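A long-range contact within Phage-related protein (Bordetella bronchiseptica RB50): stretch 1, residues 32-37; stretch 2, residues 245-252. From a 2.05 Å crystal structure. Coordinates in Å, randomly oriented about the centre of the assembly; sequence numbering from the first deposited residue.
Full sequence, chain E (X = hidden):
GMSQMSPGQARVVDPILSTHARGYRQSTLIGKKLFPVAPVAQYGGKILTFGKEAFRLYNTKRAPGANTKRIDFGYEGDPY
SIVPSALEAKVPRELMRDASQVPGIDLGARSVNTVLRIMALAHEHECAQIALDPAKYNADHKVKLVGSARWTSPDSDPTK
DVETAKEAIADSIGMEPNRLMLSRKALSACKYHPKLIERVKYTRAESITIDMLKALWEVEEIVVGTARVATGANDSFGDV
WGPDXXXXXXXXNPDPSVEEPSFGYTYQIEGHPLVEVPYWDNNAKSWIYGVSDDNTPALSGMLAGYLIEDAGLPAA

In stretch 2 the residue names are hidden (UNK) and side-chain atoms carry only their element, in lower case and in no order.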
# COMPACT_ATOMS: atom_id res chain seq x y z
N LYS E 32 -5.49 28.10 27.21
CA LYS E 32 -5.10 26.68 27.26
C LYS E 32 -3.68 26.47 27.79
O LYS E 32 -3.29 25.35 28.09
CB LYS E 32 -5.26 26.05 25.88
CG LYS E 32 -6.68 26.13 25.37
CD LYS E 32 -6.85 25.64 23.93
CE LYS E 32 -8.33 25.36 23.64
NZ LYS E 32 -8.61 24.81 22.27
N LYS E 33 -2.92 27.56 27.92
CA LYS E 33 -1.57 27.46 28.50
C LYS E 33 -1.63 27.45 30.03
O LYS E 33 -0.66 27.05 30.68
CB LYS E 33 -0.71 28.63 28.04
CG LYS E 33 -0.34 28.61 26.54
CD LYS E 33 0.72 27.58 26.25
CE LYS E 33 0.99 27.49 24.76
NZ LYS E 33 2.44 27.20 24.45
N LEU E 34 -2.74 27.92 30.58
CA LEU E 34 -3.01 27.88 32.02
C LEU E 34 -3.94 26.71 32.35
O LEU E 34 -3.82 26.11 33.41
CB LEU E 34 -3.67 29.18 32.49
CG LEU E 34 -2.80 30.44 32.60
CD1 LEU E 34 -2.45 30.97 31.21
CD2 LEU E 34 -3.53 31.48 33.42
N PHE E 35 -4.84 26.40 31.41
CA PHE E 35 -5.87 25.39 31.61
C PHE E 35 -5.88 24.42 30.45
O PHE E 35 -6.82 24.45 29.62
CB PHE E 35 -7.24 26.08 31.67
CG PHE E 35 -7.43 27.01 32.83
CD1 PHE E 35 -7.10 28.35 32.72
CD2 PHE E 35 -7.99 26.57 34.00
CE1 PHE E 35 -7.30 29.21 33.78
CE2 PHE E 35 -8.20 27.42 35.07
CZ PHE E 35 -7.85 28.75 34.95
N PRO E 36 -4.88 23.51 30.38
CA PRO E 36 -4.84 22.57 29.27
C PRO E 36 -6.08 21.69 29.14
O PRO E 36 -6.70 21.31 30.14
CB PRO E 36 -3.59 21.72 29.58
CG PRO E 36 -2.78 22.58 30.38
CD PRO E 36 -3.74 23.29 31.28
N VAL E 37 -6.43 21.39 27.90
CA VAL E 37 -7.60 20.59 27.61
C VAL E 37 -7.39 19.11 27.99
O VAL E 37 -6.43 18.48 27.60
CB VAL E 37 -8.06 20.76 26.13
CG1 VAL E 37 -9.26 19.87 25.85
CG2 VAL E 37 -8.39 22.21 25.86
N UNK E 245 -0.47 40.09 36.40
CA UNK E 245 0.59 39.11 36.15
C UNK E 245 0.21 37.88 36.94
O UNK E 245 -0.36 38.00 38.01
c UNK E 245 1.94 39.66 36.57
c UNK E 245 2.27 40.87 35.69
c UNK E 245 3.03 38.58 36.48
N UNK E 246 0.48 36.70 36.39
CA UNK E 246 0.14 35.44 37.05
C UNK E 246 1.29 34.46 36.84
O UNK E 246 1.94 34.50 35.81
c UNK E 246 -1.58 29.90 36.84
c UNK E 246 -0.74 29.57 35.81
c UNK E 246 -1.14 32.28 36.37
c UNK E 246 -1.56 33.54 36.94
c UNK E 246 -0.28 31.91 35.32
c UNK E 246 -1.16 34.91 36.47
c UNK E 246 -1.77 31.26 37.11
n UNK E 246 -2.55 31.87 38.07
c UNK E 246 -0.08 30.56 35.05
c UNK E 246 -2.42 33.23 37.96
N UNK E 247 1.54 33.60 37.82
CA UNK E 247 2.54 32.53 37.71
C UNK E 247 1.93 31.22 38.13
O UNK E 247 1.16 31.19 39.07
c UNK E 247 6.03 33.03 39.18
c UNK E 247 3.68 32.75 38.68
c UNK E 247 4.67 35.06 38.51
c UNK E 247 4.91 33.55 38.30
N UNK E 248 2.34 30.12 37.52
CA UNK E 248 1.82 28.84 37.94
C UNK E 248 2.64 27.67 37.47
O UNK E 248 3.49 27.80 36.59
N UNK E 249 2.43 26.55 38.15
CA UNK E 249 2.89 25.26 37.66
C UNK E 249 1.71 24.67 36.90
O UNK E 249 0.65 24.41 37.48
c UNK E 249 3.32 24.30 38.78
c UNK E 249 3.97 20.42 37.05
c UNK E 249 3.56 22.93 38.21
c UNK E 249 2.61 21.93 38.31
c UNK E 249 4.71 22.66 37.50
c UNK E 249 2.80 20.68 37.73
c UNK E 249 4.92 21.41 36.93
o UNK E 249 4.20 19.17 36.48
N UNK E 250 1.90 24.51 35.59
CA UNK E 250 0.93 23.89 34.67
C UNK E 250 1.64 22.69 34.08
O UNK E 250 2.76 22.81 33.53
c UNK E 250 -0.59 24.29 32.65
c UNK E 250 0.53 24.87 33.55
c UNK E 250 0.06 26.19 34.15
N UNK E 251 1.05 21.52 34.26
CA UNK E 251 1.69 20.32 33.75
C UNK E 251 1.99 20.44 32.24
O UNK E 251 1.14 20.83 31.45
o UNK E 251 1.40 17.97 33.36
c UNK E 251 0.83 19.08 34.01
N UNK E 252 3.22 20.06 31.88
CA UNK E 252 3.69 20.01 30.50
C UNK E 252 3.29 18.70 29.80
O UNK E 252 3.73 18.45 28.71
c UNK E 252 5.74 21.55 30.64
o UNK E 252 6.95 21.71 30.93
c UNK E 252 5.23 20.12 30.45
o UNK E 252 4.96 22.51 30.49

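Position 245 has three side-chain carbons, one of them carrying the other two. The fork sits directly at CB. The side chain is out of reach of stretch 1 and touches nothing there. Three carbons branched at CB make this Val-245.

Position 246 has nine carbons and one nitrogen. One carbon leads to fused five- and six-membered rings, with the nitrogen in the smaller ring. CB points toward stretch 1, and the six-membered ring lies against Leu-34. Only tryptophan has this double ring, so this is Trp-246. Its CZ3 is 3.7 Å from CG of Leu-34. CD2 of Leu-34 sits 3.8 Å from the centroid of the six-membered ring, 10° off the ring normal, a CH-pi contact over the face. NE1 is hydrogen-bonded elsewhere in the structure.

Position 247 has four carbons, forked at the second. It is out of reach of stretch 1. A fork one carbon beyond CB identifies Leu-247.

Position 248 has no side-chain atoms, so it is Gly-248. A CB here would point toward stretch 1 but would first meet its own strand: its ideal position is 2.2 Å from CH2 of Trp-246, a clash. The bare backbone leaves room for the indole.

Position 249 has one carbon, then a ring of six carbons bearing one oxygen. It makes no contact with stretch 1. The phenol identifies Tyr-249.

Position 250 again has three carbons, forked at CB, and CB points toward stretch 1. One branch carbon reaches the backbone of Lys-33 and the ring of Pro-36. With no oxygen in the fork, this is Val-250. Its CG1 lies 3.4 Å from O of Lys-33 and 3.6 Å from CD of Pro-36.

Position 251 has one carbon and one oxygen. Its CB points sideways and stays 6.2 Å from CG of Pro-36, the nearest approach of the side chain to stretch 1. This is Ser-251. Its backbone O is 4.4 Å from CG of Pro-36, a marginal contact.

Position 252 has two carbons, the second carrying two oxygens. This short carboxylate is Asp-252, and it does not touch stretch 1.

The contact works by packing. No hydrogen bond crosses between the stretches, and together they bury 225 Å². Leu-34 covers a face of the Trp-246 ring, while Val-250 fits against Pro-36 and the Lys-33 carbonyl. The closest CA atoms, those of Leu-34 and Val-250, are 6.2 Å apart. Residues more than 200 positions apart in sequence thus meet through small, mostly apolar surfaces.

Stretch 2 245-252: VWLGYVSD
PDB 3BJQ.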